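Uncharacterized protein (Bacteroides eggerthii DSM 20697, PDB 4ECO) is of unknown function but carries a leucine-rich-repeat solenoid, a scaffold that commonly serves to bind other proteins. Local coordinates at residues A[407-412]-A[436-441]. Sequence-based numbering, arbitrary orientation.
Sequences IDFSYN and SSINLS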
ATOM      1  N   ILE A 407       4.348   8.560  -7.599  1.00 41.21           N
ATOM      2  CA  ILE A 407       4.894   7.273  -8.023  1.00 41.23           C
ATOM      3  C   ILE A 407       6.190   7.029  -7.237  1.00 42.16           C
ATOM      4  O   ILE A 407       7.002   7.942  -7.060  1.00 42.32           O
ATOM      5  CB  ILE A 407       5.063   7.203  -9.556  1.00 46.61           C
ATOM      6  CG1 ILE A 407       5.318   5.775 -10.030  1.00 48.15           C
ATOM      7  CG2 ILE A 407       6.079   8.226 -10.118  1.00 49.55           C
ATOM      8  CD1 ILE A 407       4.818   5.543 -11.388  1.00 52.89           C
ATOM      9  N   ASP A 408       6.328   5.827  -6.672  1.00 36.53           N
ATOM     10  CA  ASP A 408       7.484   5.521  -5.839  1.00 33.68           C
ATOM     11  C   ASP A 408       8.439   4.616  -6.571  1.00 39.29           C
ATOM     12  O   ASP A 408       8.099   3.462  -6.881  1.00 39.88           O
ATOM     13  CB  ASP A 408       7.037   4.888  -4.516  1.00 33.17           C
ATOM     14  CG  ASP A 408       8.052   4.944  -3.379  1.00 40.87           C
ATOM     15  OD1 ASP A 408       9.267   5.088  -3.660  1.00 42.00           O
ATOM     16  OD2 ASP A 408       7.640   4.801  -2.212  1.00 44.83           O
ATOM     17  N   PHE A 409       9.637   5.157  -6.875  1.00 37.49           N
ATOM     18  CA  PHE A 409      10.741   4.409  -7.493  1.00 38.08           C
ATOM     19  C   PHE A 409      11.948   4.341  -6.534  1.00 42.50           C
ATOM     20  O   PHE A 409      13.043   3.944  -6.953  1.00 42.97           O
ATOM     21  CB  PHE A 409      11.166   5.014  -8.835  1.00 40.25           C
ATOM     22  CG  PHE A 409      10.164   4.924  -9.947  1.00 41.92           C
ATOM     23  CD1 PHE A 409       9.967   3.732 -10.630  1.00 44.87           C
ATOM     24  CD2 PHE A 409       9.481   6.054 -10.378  1.00 44.92           C
ATOM     25  CE1 PHE A 409       9.050   3.653 -11.680  1.00 46.96           C
ATOM     26  CE2 PHE A 409       8.564   5.976 -11.428  1.00 48.78           C
ATOM     27  CZ  PHE A 409       8.346   4.773 -12.068  1.00 47.33           C
ATOM     28  N   SER A 410      11.742   4.705  -5.238  1.00 38.52           N
ATOM     29  CA  SER A 410      12.820   4.721  -4.236  1.00 37.87           C
ATOM     30  C   SER A 410      13.402   3.306  -3.977  1.00 42.66           C
ATOM     31  O   SER A 410      12.725   2.291  -4.175  1.00 44.76           O
ATOM     32  CB  SER A 410      12.372   5.366  -2.923  1.00 36.93           C
ATOM     33  OG  SER A 410      11.520   4.573  -2.118  1.00 35.99           O
ATOM     34  N   TYR A 411      14.682   3.265  -3.572  1.00 35.29           N
ATOM     35  CA  TYR A 411      15.417   2.056  -3.265  1.00 33.63           C
ATOM     36  C   TYR A 411      15.458   1.139  -4.453  1.00 40.08           C
ATOM     37  O   TYR A 411      14.908   0.044  -4.432  1.00 40.15           O
ATOM     38  CB  TYR A 411      14.827   1.347  -2.071  1.00 33.00           C
ATOM     39  CG  TYR A 411      15.229   1.943  -0.753  1.00 32.49           C
ATOM     40  CD1 TYR A 411      16.421   1.569  -0.134  1.00 33.85           C
ATOM     41  CD2 TYR A 411      14.384   2.829  -0.077  1.00 32.25           C
ATOM     42  CE1 TYR A 411      16.777   2.083   1.113  1.00 35.69           C
ATOM     43  CE2 TYR A 411      14.712   3.318   1.188  1.00 32.23           C
ATOM     44  CZ  TYR A 411      15.914   2.947   1.775  1.00 41.17           C
ATOM     45  OH  TYR A 411      16.253   3.398   3.021  1.00 44.39           O
ATOM     46  N   ASN A 412      16.097   1.616  -5.507  1.00 39.45           N
ATOM     47  CA  ASN A 412      16.327   0.885  -6.745  1.00 39.51           C
ATOM     48  C   ASN A 412      17.774   1.126  -7.148  1.00 43.93           C
ATOM     49  O   ASN A 412      18.585   1.532  -6.304  1.00 43.56           O
ATOM     50  CB  ASN A 412      15.313   1.278  -7.839  1.00 38.47           C
ATOM     51  CG  ASN A 412      14.036   0.463  -7.810  1.00 49.49           C
ATOM     52  OD1 ASN A 412      14.048  -0.752  -8.010  1.00 46.01           O
ATOM     53  ND2 ASN A 412      12.905   1.111  -7.563  1.00 28.99           N
ATOM     54  N   SER A 436       2.059  14.015 -10.240  1.00 45.20           N
ATOM     55  CA  SER A 436       2.378  15.229  -9.478  1.00 44.30           C
ATOM     56  C   SER A 436       3.668  15.043  -8.652  1.00 45.08           C
ATOM     57  O   SER A 436       4.437  16.001  -8.522  1.00 44.79           O
ATOM     58  CB  SER A 436       1.216  15.612  -8.560  1.00 46.90           C
ATOM     59  OG  SER A 436      -0.003  15.786  -9.272  1.00 56.64           O
ATOM     60  N   SER A 437       3.919  13.828  -8.115  1.00 38.48           N
ATOM     61  CA  SER A 437       5.109  13.605  -7.293  1.00 37.71           C
ATOM     62  C   SER A 437       5.897  12.356  -7.709  1.00 41.81           C
ATOM     63  O   SER A 437       5.315  11.298  -7.929  1.00 42.40           O
ATOM     64  CB  SER A 437       4.721  13.488  -5.817  1.00 39.28           C
ATOM     65  OG  SER A 437       5.840  13.434  -4.946  1.00 38.15           O
ATOM     66  N   ILE A 438       7.228  12.474  -7.783  1.00 36.90           N
ATOM     67  CA  ILE A 438       8.060  11.327  -8.137  1.00 36.17           C
ATOM     68  C   ILE A 438       9.088  11.134  -7.013  1.00 40.23           C
ATOM     69  O   ILE A 438       9.745  12.077  -6.570  1.00 38.10           O
ATOM     70  CB  ILE A 438       8.703  11.395  -9.577  1.00 38.47           C
ATOM     71  CG1 ILE A 438       9.403  10.074  -9.939  1.00 38.54           C
ATOM     72  CG2 ILE A 438       9.595  12.604  -9.792  1.00 35.79           C
ATOM     73  CD1 ILE A 438       9.568   9.820 -11.374  1.00 46.23           C
ATOM     74  N   ASN A 439       9.155   9.911  -6.510  1.00 38.81           N
ATOM     75  CA  ASN A 439      10.087   9.566  -5.450  1.00 37.53           C
ATOM     76  C   ASN A 439      11.184   8.737  -6.060  1.00 38.49           C
ATOM     77  O   ASN A 439      10.979   7.560  -6.357  1.00 39.10           O
ATOM     78  CB  ASN A 439       9.385   8.839  -4.296  1.00 34.32           C
ATOM     79  CG  ASN A 439      10.276   8.603  -3.093  1.00 45.69           C
ATOM     80  OD1 ASN A 439      11.512   8.690  -3.140  1.00 33.75           O
ATOM     81  ND2 ASN A 439       9.657   8.284  -1.976  1.00 34.79           N
ATOM     82  N   LEU A 440      12.327   9.368  -6.291  1.00 32.56           N
ATOM     83  CA  LEU A 440      13.511   8.721  -6.854  1.00 32.90           C
ATOM     84  C   LEU A 440      14.644   8.655  -5.805  1.00 39.28           C
ATOM     85  O   LEU A 440      15.812   8.490  -6.178  1.00 40.64           O
ATOM     86  CB  LEU A 440      13.970   9.461  -8.115  1.00 32.98           C
ATOM     87  CG  LEU A 440      13.129   9.235  -9.358  1.00 36.00           C
ATOM     88  CD1 LEU A 440      13.418  10.295 -10.383  1.00 35.71           C
ATOM     89  CD2 LEU A 440      13.366   7.857  -9.921  1.00 35.03           C
ATOM     90  N   SER A 441      14.298   8.773  -4.494  1.00 35.28           N
ATOM     91  CA  SER A 441      15.289   8.722  -3.405  1.00 35.83           C
ATOM     92  C   SER A 441      15.930   7.319  -3.313  1.00 43.28           C
ATOM     93  O   SER A 441      15.361   6.351  -3.808  1.00 45.16           O
ATOM     94  CB  SER A 441      14.675   9.135  -2.059  1.00 35.74           C
ATOM     95  OG  SER A 441      13.569   8.334  -1.677  1.00 35.48           O
TER
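Two neighbouring turns of the leucine-rich-repeat solenoid meet here through their parallel strands, Ile407 pairing with Ile438 and Asp408 with Asn439. Ile407 bonds to the second strand through both its backbone N and its backbone O: N donates to Ser437 O (2.9 Å), and O accepts from Asn439 N. Past the strands the ladder continues, with Phe409 N bonded to Asn439 O and Tyr411 N to Ser441 O. Ile407 and Ile438 lie side by side, CG2 against CG1 at 3.8 Å; branched at CB, both suit an extended strand and a greasy interior. Ile438 CD1 also reaches Phe409 CD2 (3.9 Å), while Leu440 CD2 packs on Phe409 CB. This is the consensus LxxLxLxxN pattern of the family: apolar residues line the core, and Asn412 takes the asparagine position, its ND2 bonded to Phe409 O and its OD1 to Leu389 N of the preceding turn. On the other face Asp408 and Asn439 stand alongside each other, their flat groups 10° apart. Each has CG anti to its backbone N (chi1 -160° and -173°), which carries an oxygen along the chain to close an Asx turn. Asp408 OD1 thus accepts from Ser410 N (3.0 Å) and OG, and Asn439 OD1 from Ser441 N (3.1 Å) and OG. The amide supplies both acceptor and donor, for Asn439 ND2 bonds Asp157 OD2. A leucine in place of Asn439 would probably leave Ser441 N and OG without their shared acceptor and Asp157 without this donor.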